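Local coordinates for protein WipB (Legionella pneumophila, PDB 5NNY) that acts as a translocated Ser/Thr phosphatase, through the phosphoesterase-fold domain described here, and targets the host's lysosomal nutrient-sensing machinery, at residues A[217-227]-A[236-247]; A[229-237]-A[296-304]. One frame throughout, in Å; residues are numbered along the deposited sequence.

Interaction 1: residues A[217-227]-A[236-247]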
loop_
_atom_site.group_PDB
_atom_site.type_symbol
_atom_site.label_atom_id
_atom_site.label_comp_id
_atom_site.label_asym_id
_atom_site.label_seq_id
_atom_site.Cartn_x
_atom_site.Cartn_y
_atom_site.Cartn_z
ATOM N N ILE A 217 3.535 0.423 -19.160
ATOM C CA ILE A 217 4.455 -0.684 -18.913
ATOM C C ILE A 217 5.705 -0.527 -19.766
ATOM O O ILE A 217 6.829 -0.759 -19.305
ATOM C CB ILE A 217 3.731 -2.025 -19.164
ATOM C CG1 ILE A 217 2.490 -2.092 -18.288
ATOM C CG2 ILE A 217 4.659 -3.220 -18.918
ATOM C CD1 ILE A 217 1.596 -3.290 -18.582
ATOM N N ARG A 218 5.535 -0.084 -21.010
ATOM C CA ARG A 218 6.692 0.191 -21.856
ATOM C C ARG A 218 7.544 1.309 -21.269
ATOM O O ARG A 218 8.778 1.236 -21.285
ATOM C CB ARG A 218 6.224 0.540 -23.275
ATOM C CG ARG A 218 7.357 0.782 -24.271
ATOM C CD ARG A 218 6.829 1.296 -25.610
ATOM N NE ARG A 218 6.026 0.285 -26.293
ATOM C CZ ARG A 218 6.531 -0.610 -27.136
ATOM N NH1 ARG A 218 7.833 -0.604 -27.399
ATOM N NH2 ARG A 218 5.743 -1.506 -27.714
ATOM N N GLY A 219 6.904 2.357 -20.751
ATOM C CA GLY A 219 7.658 3.426 -20.122
ATOM C C GLY A 219 8.403 2.961 -18.884
ATOM O O GLY A 219 9.529 3.394 -18.630
ATOM N N LEU A 220 7.779 2.078 -18.098
ATOM C CA LEU A 220 8.424 1.556 -16.898
ATOM C C LEU A 220 9.637 0.707 -17.259
ATOM O O LEU A 220 10.697 0.823 -16.640
ATOM C CB LEU A 220 7.424 0.742 -16.063
ATOM C CG LEU A 220 6.288 1.531 -15.388
ATOM C CD1 LEU A 220 5.135 0.646 -14.962
ATOM C CD2 LEU A 220 6.841 2.281 -14.156
ATOM N N ALA A 221 9.499 -0.164 -18.256
ATOM C CA ALA A 221 10.656 -0.945 -18.683
ATOM C C ALA A 221 11.812 -0.033 -19.084
ATOM O O ALA A 221 12.968 -0.288 -18.726
ATOM C CB ALA A 221 10.270 -1.871 -19.832
ATOM N N ARG A 222 11.512 1.052 -19.805
ATOM C CA ARG A 222 12.542 2.021 -20.173
ATOM C C ARG A 222 13.142 2.700 -18.943
ATOM O O ARG A 222 14.363 2.840 -18.836
ATOM C CB ARG A 222 11.962 3.067 -21.127
ATOM C CG ARG A 222 12.946 4.174 -21.471
ATOM C CD ARG A 222 12.403 5.155 -22.504
ATOM N NE ARG A 222 12.662 4.721 -23.873
ATOM C CZ ARG A 222 11.718 4.523 -24.783
ATOM N NH1 ARG A 222 12.049 4.130 -26.006
ATOM N NH2 ARG A 222 10.443 4.730 -24.472
ATOM N N LYS A 223 12.292 3.132 -18.008
ATOM C CA LYS A 223 12.773 3.803 -16.797
ATOM C C LYS A 223 13.724 2.914 -16.002
ATOM O O LYS A 223 14.751 3.388 -15.502
ATOM C CB LYS A 223 11.584 4.225 -15.937
ATOM C CG LYS A 223 11.936 4.763 -14.550
ATOM C CD LYS A 223 12.150 6.245 -14.583
ATOM C CE LYS A 223 12.082 6.865 -13.193
ATOM N NZ LYS A 223 12.360 8.325 -13.290
ATOM N N PHE A 224 13.411 1.625 -15.887
ATOM C CA PHE A 224 14.221 0.681 -15.123
ATOM C C PHE A 224 15.275 -0.035 -15.960
ATOM O O PHE A 224 16.000 -0.881 -15.421
ATOM C CB PHE A 224 13.317 -0.333 -14.437
ATOM C CG PHE A 224 12.543 0.253 -13.303
ATOM C CD1 PHE A 224 13.188 0.589 -12.122
ATOM C CD2 PHE A 224 11.187 0.499 -13.422
ATOM C CE1 PHE A 224 12.485 1.149 -11.064
ATOM C CE2 PHE A 224 10.473 1.068 -12.375
ATOM C CZ PHE A 224 11.127 1.385 -11.189
ATOM N N LYS A 225 15.380 0.298 -17.251
ATOM C CA LYS A 225 16.452 -0.188 -18.127
ATOM C C LYS A 225 16.390 -1.706 -18.294
ATOM O O LYS A 225 17.388 -2.413 -18.149
ATOM C CB LYS A 225 17.833 0.256 -17.616
ATOM C CG LYS A 225 17.999 1.775 -17.528
ATOM C CD LYS A 225 19.370 2.190 -16.981
ATOM C CE LYS A 225 20.483 1.960 -17.999
ATOM N NZ LYS A 225 21.803 2.423 -17.488
ATOM N N VAL A 226 15.199 -2.209 -18.592
ATOM C CA VAL A 226 15.000 -3.628 -18.857
ATOM C C VAL A 226 14.309 -3.740 -20.210
ATOM O O VAL A 226 13.618 -2.808 -20.647
ATOM C CB VAL A 226 14.185 -4.316 -17.736
ATOM C CG1 VAL A 226 14.981 -4.350 -16.444
ATOM C CG2 VAL A 226 12.846 -3.617 -17.537
ATOM N N PRO A 227 14.487 -4.867 -20.899
ATOM C CA PRO A 227 13.833 -5.034 -22.202
ATOM C C PRO A 227 12.324 -5.124 -22.064
ATOM O O PRO A 227 11.804 -5.816 -21.188
ATOM C CB PRO A 227 14.421 -6.348 -22.733
ATOM C CG PRO A 227 15.641 -6.583 -21.929
ATOM C CD PRO A 227 15.362 -6.003 -20.579
ATOM N N LEU A 236 4.887 -10.573 -21.871
ATOM C CA LEU A 236 4.565 -9.381 -21.098
ATOM C C LEU A 236 4.755 -9.634 -19.612
ATOM O O LEU A 236 5.272 -8.776 -18.883
ATOM C CB LEU A 236 3.129 -8.943 -21.386
ATOM C CG LEU A 236 2.746 -7.566 -20.830
ATOM C CD1 LEU A 236 3.529 -6.448 -21.512
ATOM C CD2 LEU A 236 1.243 -7.321 -20.926
ATOM N N ALA A 237 4.352 -10.817 -19.152
ATOM C CA ALA A 237 4.573 -11.198 -17.765
ATOM C C ALA A 237 6.057 -11.206 -17.438
ATOM O O ALA A 237 6.469 -10.781 -16.354
ATOM C CB ALA A 237 3.955 -12.572 -17.507
ATOM N N LYS A 238 6.885 -11.680 -18.370
ATOM C CA LYS A 238 8.325 -11.660 -18.142
ATOM C C LYS A 238 8.837 -10.229 -18.032
ATOM O O LYS A 238 9.699 -9.927 -17.197
ATOM C CB LYS A 238 9.040 -12.405 -19.269
ATOM C CG LYS A 238 10.460 -11.951 -19.508
ATOM N N THR A 239 8.296 -9.331 -18.850
ATOM C CA THR A 239 8.672 -7.922 -18.765
ATOM C C THR A 239 8.261 -7.332 -17.420
ATOM O O THR A 239 8.998 -6.530 -16.832
ATOM C CB THR A 239 8.021 -7.148 -19.913
ATOM O OG1 THR A 239 8.437 -7.719 -21.157
ATOM C CG2 THR A 239 8.406 -5.645 -19.872
ATOM N N ILE A 240 7.077 -7.706 -16.923
ATOM C CA ILE A 240 6.587 -7.131 -15.672
ATOM C C ILE A 240 7.445 -7.620 -14.513
ATOM O O ILE A 240 7.826 -6.843 -13.630
ATOM C CB ILE A 240 5.088 -7.451 -15.490
ATOM C CG1 ILE A 240 4.246 -6.726 -16.557
ATOM C CG2 ILE A 240 4.591 -7.092 -14.087
ATOM C CD1 ILE A 240 2.772 -7.169 -16.554
ATOM N N ASP A 241 7.813 -8.909 -14.542
ATOM C CA ASP A 241 8.769 -9.473 -13.589
ATOM C C ASP A 241 10.072 -8.677 -13.560
ATOM O O ASP A 241 10.616 -8.395 -12.483
ATOM C CB ASP A 241 9.069 -10.933 -13.963
ATOM C CG ASP A 241 7.919 -11.875 -13.668
ATOM O OD1 ASP A 241 6.965 -11.480 -12.963
ATOM O OD2 ASP A 241 7.964 -13.028 -14.152
ATOM N N ALA A 242 10.598 -8.328 -14.736
ATOM C CA ALA A 242 11.843 -7.570 -14.801
ATOM C C ALA A 242 11.670 -6.176 -14.213
ATOM O O ALA A 242 12.549 -5.681 -13.491
ATOM C CB ALA A 242 12.332 -7.484 -16.248
ATOM N N ILE A 243 10.548 -5.526 -14.519
ATOM C CA ILE A 243 10.266 -4.219 -13.938
ATOM C C ILE A 243 10.208 -4.313 -12.418
ATOM O O ILE A 243 10.803 -3.497 -11.714
ATOM C CB ILE A 243 8.971 -3.639 -14.525
ATOM C CG1 ILE A 243 9.206 -3.243 -15.979
ATOM C CG2 ILE A 243 8.510 -2.412 -13.724
ATOM C CD1 ILE A 243 7.936 -3.189 -16.816
ATOM N N ASN A 244 9.508 -5.324 -11.889
ATOM C CA ASN A 244 9.368 -5.415 -10.443
ATOM C C ASN A 244 10.682 -5.805 -9.780
ATOM O O ASN A 244 10.920 -5.421 -8.629
ATOM C CB ASN A 244 8.251 -6.397 -10.070
ATOM C CG ASN A 244 6.862 -5.797 -10.250
ATOM O OD1 ASN A 244 6.637 -4.615 -9.971
ATOM N ND2 ASN A 244 5.929 -6.607 -10.725
ATOM N N LYS A 245 11.547 -6.546 -10.481
ATOM C CA LYS A 245 12.842 -6.893 -9.898
ATOM C C LYS A 245 13.705 -5.659 -9.724
ATOM O O LYS A 245 14.346 -5.485 -8.683
ATOM C CB LYS A 245 13.587 -7.908 -10.762
ATOM C CG LYS A 245 14.951 -8.317 -10.196
ATOM C CD LYS A 245 15.702 -9.259 -11.141
ATOM C CE LYS A 245 16.931 -9.879 -10.486
ATOM N NZ LYS A 245 17.716 -10.741 -11.426
ATOM N N LYS A 246 13.755 -4.807 -10.746
ATOM C CA LYS A 246 14.461 -3.539 -10.618
ATOM C C LYS A 246 13.839 -2.674 -9.531
ATOM O O LYS A 246 14.556 -2.003 -8.777
ATOM C CB LYS A 246 14.464 -2.799 -11.961
ATOM C CG LYS A 246 15.300 -3.486 -13.044
ATOM C CD LYS A 246 16.761 -3.523 -12.611
ATOM C CE LYS A 246 17.685 -3.974 -13.720
ATOM N NZ LYS A 246 17.279 -5.285 -14.259
ATOM N N PHE A 247 12.508 -2.689 -9.419
ATOM C CA PHE A 247 11.853 -1.892 -8.386
ATOM C C PHE A 247 12.245 -2.379 -6.999
ATOM O O PHE A 247 12.532 -1.572 -6.100
ATOM C CB PHE A 247 10.326 -1.926 -8.560
ATOM C CG PHE A 247 9.588 -1.150 -7.497
ATOM C CD1 PHE A 247 9.496 0.234 -7.570
ATOM C CD2 PHE A 247 9.004 -1.794 -6.428
ATOM C CE1 PHE A 247 8.825 0.954 -6.586
ATOM C CE2 PHE A 247 8.339 -1.078 -5.443
ATOM C CZ PHE A 247 8.250 0.290 -5.531
#
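I243 is the knob of this helix pair: its side chain drops into the hole formed by I217, L220, A221 and F224. CD1 reaches into it, 3.9 Å from I217 CG2 and 4.0 Å from A221 CB. With CG1 beside the backbone N (chi1 -71°), CG2 lies anti to that N and meets F224 CD2, while I243 O lies over one face of the F224 ring. On the exit from the first helix, V226 sets its CB 4.0 Å from A242 CB and lays CG2 against I243 CG1.

The aromatic contacts gather at the C-terminal end. F224 runs beside F247 in the same direction, and F224 CZ comes to the edge of the F247 ring, 4.1 Å from F247 CD1. K246 slides past F224 the opposite way, its CB 3.6 Å from F224 CD1; bent at chi2 and chi4, the lysine brings NZ back to V226 CG1.

No hydrogen bond joins the two segments. T239 OG1 probably bonds to S229 O, with D235 O of its own helix as second partner. Just past the first helix K225 takes positive phi, closing a Schellman motif. The helices cross at 45° with a single knob-into-hole, consecutive helices packed beside strand 190-198 of the phosphoesterase fold.

Interaction 2: residues A[229-237]-A[296-304]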
loop_
_atom_site.group_PDB
_atom_site.type_symbol
_atom_site.label_atom_id
_atom_site.label_comp_id
_atom_site.label_asym_id
_atom_site.label_seq_id
_atom_site.Cartn_x
_atom_site.Cartn_y
_atom_site.Cartn_z
ATOM N N SER A 229 9.035 -6.478 -23.850
ATOM C CA SER A 229 8.554 -7.412 -24.863
ATOM C C SER A 229 7.069 -7.647 -24.660
ATOM O O SER A 229 6.631 -7.924 -23.540
ATOM C CB SER A 229 9.312 -8.747 -24.824
ATOM O OG SER A 229 8.718 -9.702 -25.703
ATOM N N GLU A 230 6.300 -7.535 -25.750
ATOM C CA GLU A 230 4.868 -7.805 -25.739
ATOM C C GLU A 230 4.501 -8.837 -26.797
ATOM O O GLU A 230 3.414 -8.772 -27.380
ATOM C CB GLU A 230 4.062 -6.525 -25.954
ATOM C CG GLU A 230 4.425 -5.789 -27.239
ATOM C CD GLU A 230 3.504 -4.617 -27.510
ATOM O OE1 GLU A 230 3.367 -4.231 -28.692
ATOM O OE2 GLU A 230 2.910 -4.090 -26.537
ATOM N N GLU A 231 5.403 -9.784 -27.069
ATOM C CA GLU A 231 5.154 -10.727 -28.148
ATOM C C GLU A 231 4.091 -11.754 -27.790
ATOM O O GLU A 231 3.596 -12.446 -28.689
ATOM C CB GLU A 231 6.460 -11.417 -28.548
ATOM C CG GLU A 231 7.414 -10.491 -29.286
ATOM C CD GLU A 231 6.707 -9.695 -30.372
ATOM O OE1 GLU A 231 6.242 -10.319 -31.352
ATOM O OE2 GLU A 231 6.594 -8.451 -30.233
ATOM N N SER A 232 3.728 -11.850 -26.515
ATOM C CA SER A 232 2.736 -12.798 -26.017
ATOM C C SER A 232 2.399 -12.384 -24.593
ATOM O O SER A 232 3.082 -11.542 -24.000
ATOM C CB SER A 232 3.253 -14.236 -26.051
ATOM O OG SER A 232 4.297 -14.434 -25.107
ATOM N N ALA A 233 1.341 -12.992 -24.045
ATOM C CA ALA A 233 1.009 -12.755 -22.639
ATOM C C ALA A 233 2.142 -13.199 -21.720
ATOM O O ALA A 233 2.464 -12.508 -20.743
ATOM C CB ALA A 233 -0.280 -13.488 -22.259
ATOM N N VAL A 234 2.751 -14.355 -22.016
ATOM C CA VAL A 234 3.902 -14.837 -21.260
ATOM C C VAL A 234 5.053 -13.841 -21.345
ATOM O O VAL A 234 5.737 -13.577 -20.351
ATOM C CB VAL A 234 4.324 -16.238 -21.758
ATOM C CG1 VAL A 234 5.769 -16.516 -21.412
ATOM C CG2 VAL A 234 3.426 -17.316 -21.142
ATOM N N ASP A 235 5.289 -13.274 -22.530
ATOM C CA ASP A 235 6.389 -12.323 -22.671
ATOM C C ASP A 235 6.129 -11.051 -21.872
ATOM O O ASP A 235 7.049 -10.484 -21.270
ATOM C CB ASP A 235 6.623 -11.984 -24.144
ATOM C CG ASP A 235 7.896 -12.603 -24.683
ATOM O OD1 ASP A 235 8.489 -13.443 -23.967
ATOM O OD2 ASP A 235 8.309 -12.250 -25.812
ATOM N N LEU A 236 4.887 -10.573 -21.871
ATOM C CA LEU A 236 4.565 -9.381 -21.098
ATOM C C LEU A 236 4.755 -9.634 -19.612
ATOM O O LEU A 236 5.272 -8.776 -18.883
ATOM C CB LEU A 236 3.129 -8.943 -21.386
ATOM C CG LEU A 236 2.746 -7.566 -20.830
ATOM C CD1 LEU A 236 3.529 -6.448 -21.512
ATOM C CD2 LEU A 236 1.243 -7.321 -20.926
ATOM N N ALA A 237 4.352 -10.817 -19.152
ATOM C CA ALA A 237 4.573 -11.198 -17.765
ATOM C C ALA A 237 6.057 -11.206 -17.438
ATOM O O ALA A 237 6.469 -10.781 -16.354
ATOM C CB ALA A 237 3.955 -12.572 -17.507
ATOM N N THR A 296 -5.063 -2.562 -26.061
ATOM C CA THR A 296 -5.237 -3.778 -26.838
ATOM C C THR A 296 -3.920 -4.107 -27.527
ATOM O O THR A 296 -3.213 -3.205 -27.982
ATOM C CB THR A 296 -6.346 -3.602 -27.889
ATOM O OG1 THR A 296 -7.539 -3.152 -27.239
ATOM C CG2 THR A 296 -6.632 -4.914 -28.592
ATOM N N SER A 297 -3.586 -5.393 -27.584
ATOM C CA SER A 297 -2.504 -5.888 -28.423
ATOM C C SER A 297 -3.042 -6.983 -29.332
ATOM O O SER A 297 -3.881 -7.788 -28.922
ATOM C CB SER A 297 -1.349 -6.453 -27.616
ATOM O OG SER A 297 -0.323 -6.881 -28.502
ATOM N N LYS A 298 -2.532 -7.032 -30.563
ATOM C CA LYS A 298 -2.948 -8.128 -31.427
ATOM C C LYS A 298 -2.296 -9.440 -31.034
ATOM O O LYS A 298 -2.776 -10.504 -31.447
ATOM C CB LYS A 298 -2.659 -7.798 -32.893
ATOM C CG LYS A 298 -1.207 -7.806 -33.308
ATOM C CD LYS A 298 -1.090 -7.336 -34.754
ATOM C CE LYS A 298 0.342 -7.371 -35.245
ATOM N NZ LYS A 298 1.217 -6.496 -34.413
ATOM N N LYS A 299 -1.272 -9.396 -30.177
ATOM C CA LYS A 299 -0.484 -10.583 -29.887
ATOM C C LYS A 299 -0.954 -11.352 -28.657
ATOM O O LYS A 299 -0.415 -12.424 -28.387
ATOM C CB LYS A 299 0.986 -10.192 -29.724
ATOM C CG LYS A 299 1.409 -9.114 -30.719
ATOM C CD LYS A 299 2.872 -8.736 -30.574
ATOM C CE LYS A 299 3.170 -7.419 -31.289
ATOM N NZ LYS A 299 4.619 -7.074 -31.241
ATOM N N PHE A 300 -1.938 -10.852 -27.920
ATOM C CA PHE A 300 -2.480 -11.563 -26.766
ATOM C C PHE A 300 -3.730 -10.826 -26.305
ATOM O O PHE A 300 -4.004 -9.701 -26.734
ATOM C CB PHE A 300 -1.459 -11.661 -25.625
ATOM C CG PHE A 300 -0.883 -10.329 -25.226
ATOM C CD1 PHE A 300 -1.516 -9.548 -24.271
ATOM C CD2 PHE A 300 0.260 -9.837 -25.840
ATOM C CE1 PHE A 300 -1.023 -8.307 -23.945
ATOM C CE2 PHE A 300 0.772 -8.601 -25.501
ATOM C CZ PHE A 300 0.127 -7.831 -24.548
ATOM N N LYS A 301 -4.485 -11.479 -25.427
ATOM C CA LYS A 301 -5.624 -10.871 -24.750
ATOM C C LYS A 301 -5.168 -10.311 -23.410
ATOM O O LYS A 301 -4.367 -10.937 -22.717
ATOM C CB LYS A 301 -6.739 -11.890 -24.519
ATOM C CG LYS A 301 -7.348 -12.403 -25.810
ATOM C CD LYS A 301 -8.279 -13.570 -25.585
ATOM C CE LYS A 301 -8.777 -14.077 -26.930
ATOM N NZ LYS A 301 -9.481 -15.383 -26.849
ATOM N N ILE A 302 -5.687 -9.142 -23.046
ATOM C CA ILE A 302 -5.326 -8.509 -21.779
ATOM C C ILE A 302 -6.573 -7.867 -21.186
ATOM O O ILE A 302 -7.397 -7.292 -21.910
ATOM C CB ILE A 302 -4.183 -7.483 -21.960
ATOM C CG1 ILE A 302 -3.793 -6.819 -20.627
ATOM C CG2 ILE A 302 -4.551 -6.430 -22.977
ATOM C CD1 ILE A 302 -2.420 -6.222 -20.662
ATOM N N THR A 303 -6.731 -7.998 -19.869
ATOM C CA THR A 303 -7.694 -7.196 -19.126
ATOM C C THR A 303 -6.920 -6.414 -18.075
ATOM O O THR A 303 -5.980 -6.938 -17.481
ATOM C CB THR A 303 -8.772 -8.068 -18.463
ATOM O OG1 THR A 303 -8.143 -9.028 -17.614
ATOM C CG2 THR A 303 -9.586 -8.827 -19.499
ATOM N N PHE A 304 -7.274 -5.147 -17.894
ATOM C CA PHE A 304 -6.681 -4.317 -16.854
ATOM C C PHE A 304 -7.650 -4.222 -15.682
ATOM O O PHE A 304 -8.849 -4.014 -15.882
ATOM C CB PHE A 304 -6.345 -2.920 -17.384
ATOM C CG PHE A 304 -5.239 -2.901 -18.392
ATOM C CD1 PHE A 304 -3.919 -2.801 -17.994
ATOM C CD2 PHE A 304 -5.522 -2.997 -19.750
ATOM C CE1 PHE A 304 -2.899 -2.777 -18.926
ATOM C CE2 PHE A 304 -4.511 -2.981 -20.682
ATOM C CZ PHE A 304 -3.203 -2.852 -20.284
HETATM O O HOH W 1 1.651 -14.581 -29.360
#
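K299 reaches from its loop across the E230–E231 corner and is the side chain to follow. CB starts beside the backbone, 3.6 Å from E231 O, and CG continues past E230 O. CD comes closest to that carbonyl, at 3.2 Å from E230 O. From CG onward the chain is extended, which brings CE near both E231 OE2 and E230 OE1. The tip then makes a salt bridge, K299 NZ lying 2.6 Å from E231 OE2, on the syn side and 23° out of the carboxylate plane. E231 folds back to meet it by a bend at chi2 (-46°). E230 OE1 stays 4.0 Å from K299 NZ, too far for a salt bridge but probably still adding to the favourable field; E230 OE2 is bonded to Y228 OH. At the backbone of the same corner, a water donates to both E231 O and K299 O.

F300 supplies the apolar half. Its CB packs on A233, its CE2 edge points at E230 O in the ring plane, and its CZ lies 3.8 Å from L236 CD2. That same methyl also touches I302 CD1. S297 CB lies over one face of the F300 ring, toward its rim, and S297 OG accepts from K299 N in an ST turn.

S232 N-caps the helix through OG, which accepts from D235 N at 3.0 Å, while N202 binds both A233 N and K299 O. The arrangement is a capped helix start packed against the loop entering 301-306, an outermost strand of the phosphoesterase sheet.

How the interactions relate
Both interactions use helix 233-253 and share L236, but they hold different elements to it. Interaction 1 sets helix 214-224 against its length, is largely buried, has no hydrogen bond across it and relies mainly on apolar packing. Interaction 2 is only partly buried and its centre lies farther from the chain's centre, about 26 Å against 20 Å, where the first turn of the helix and the loop before it meet the approach to strand 301-306; there an apolar patch sits beside a salt bridge and a bridging water. The contacts' centres are about 14 Å apart, and they meet at T239 and S229. L214, at the start of helix 214-224, packs on L236 and I302, bringing all three elements together.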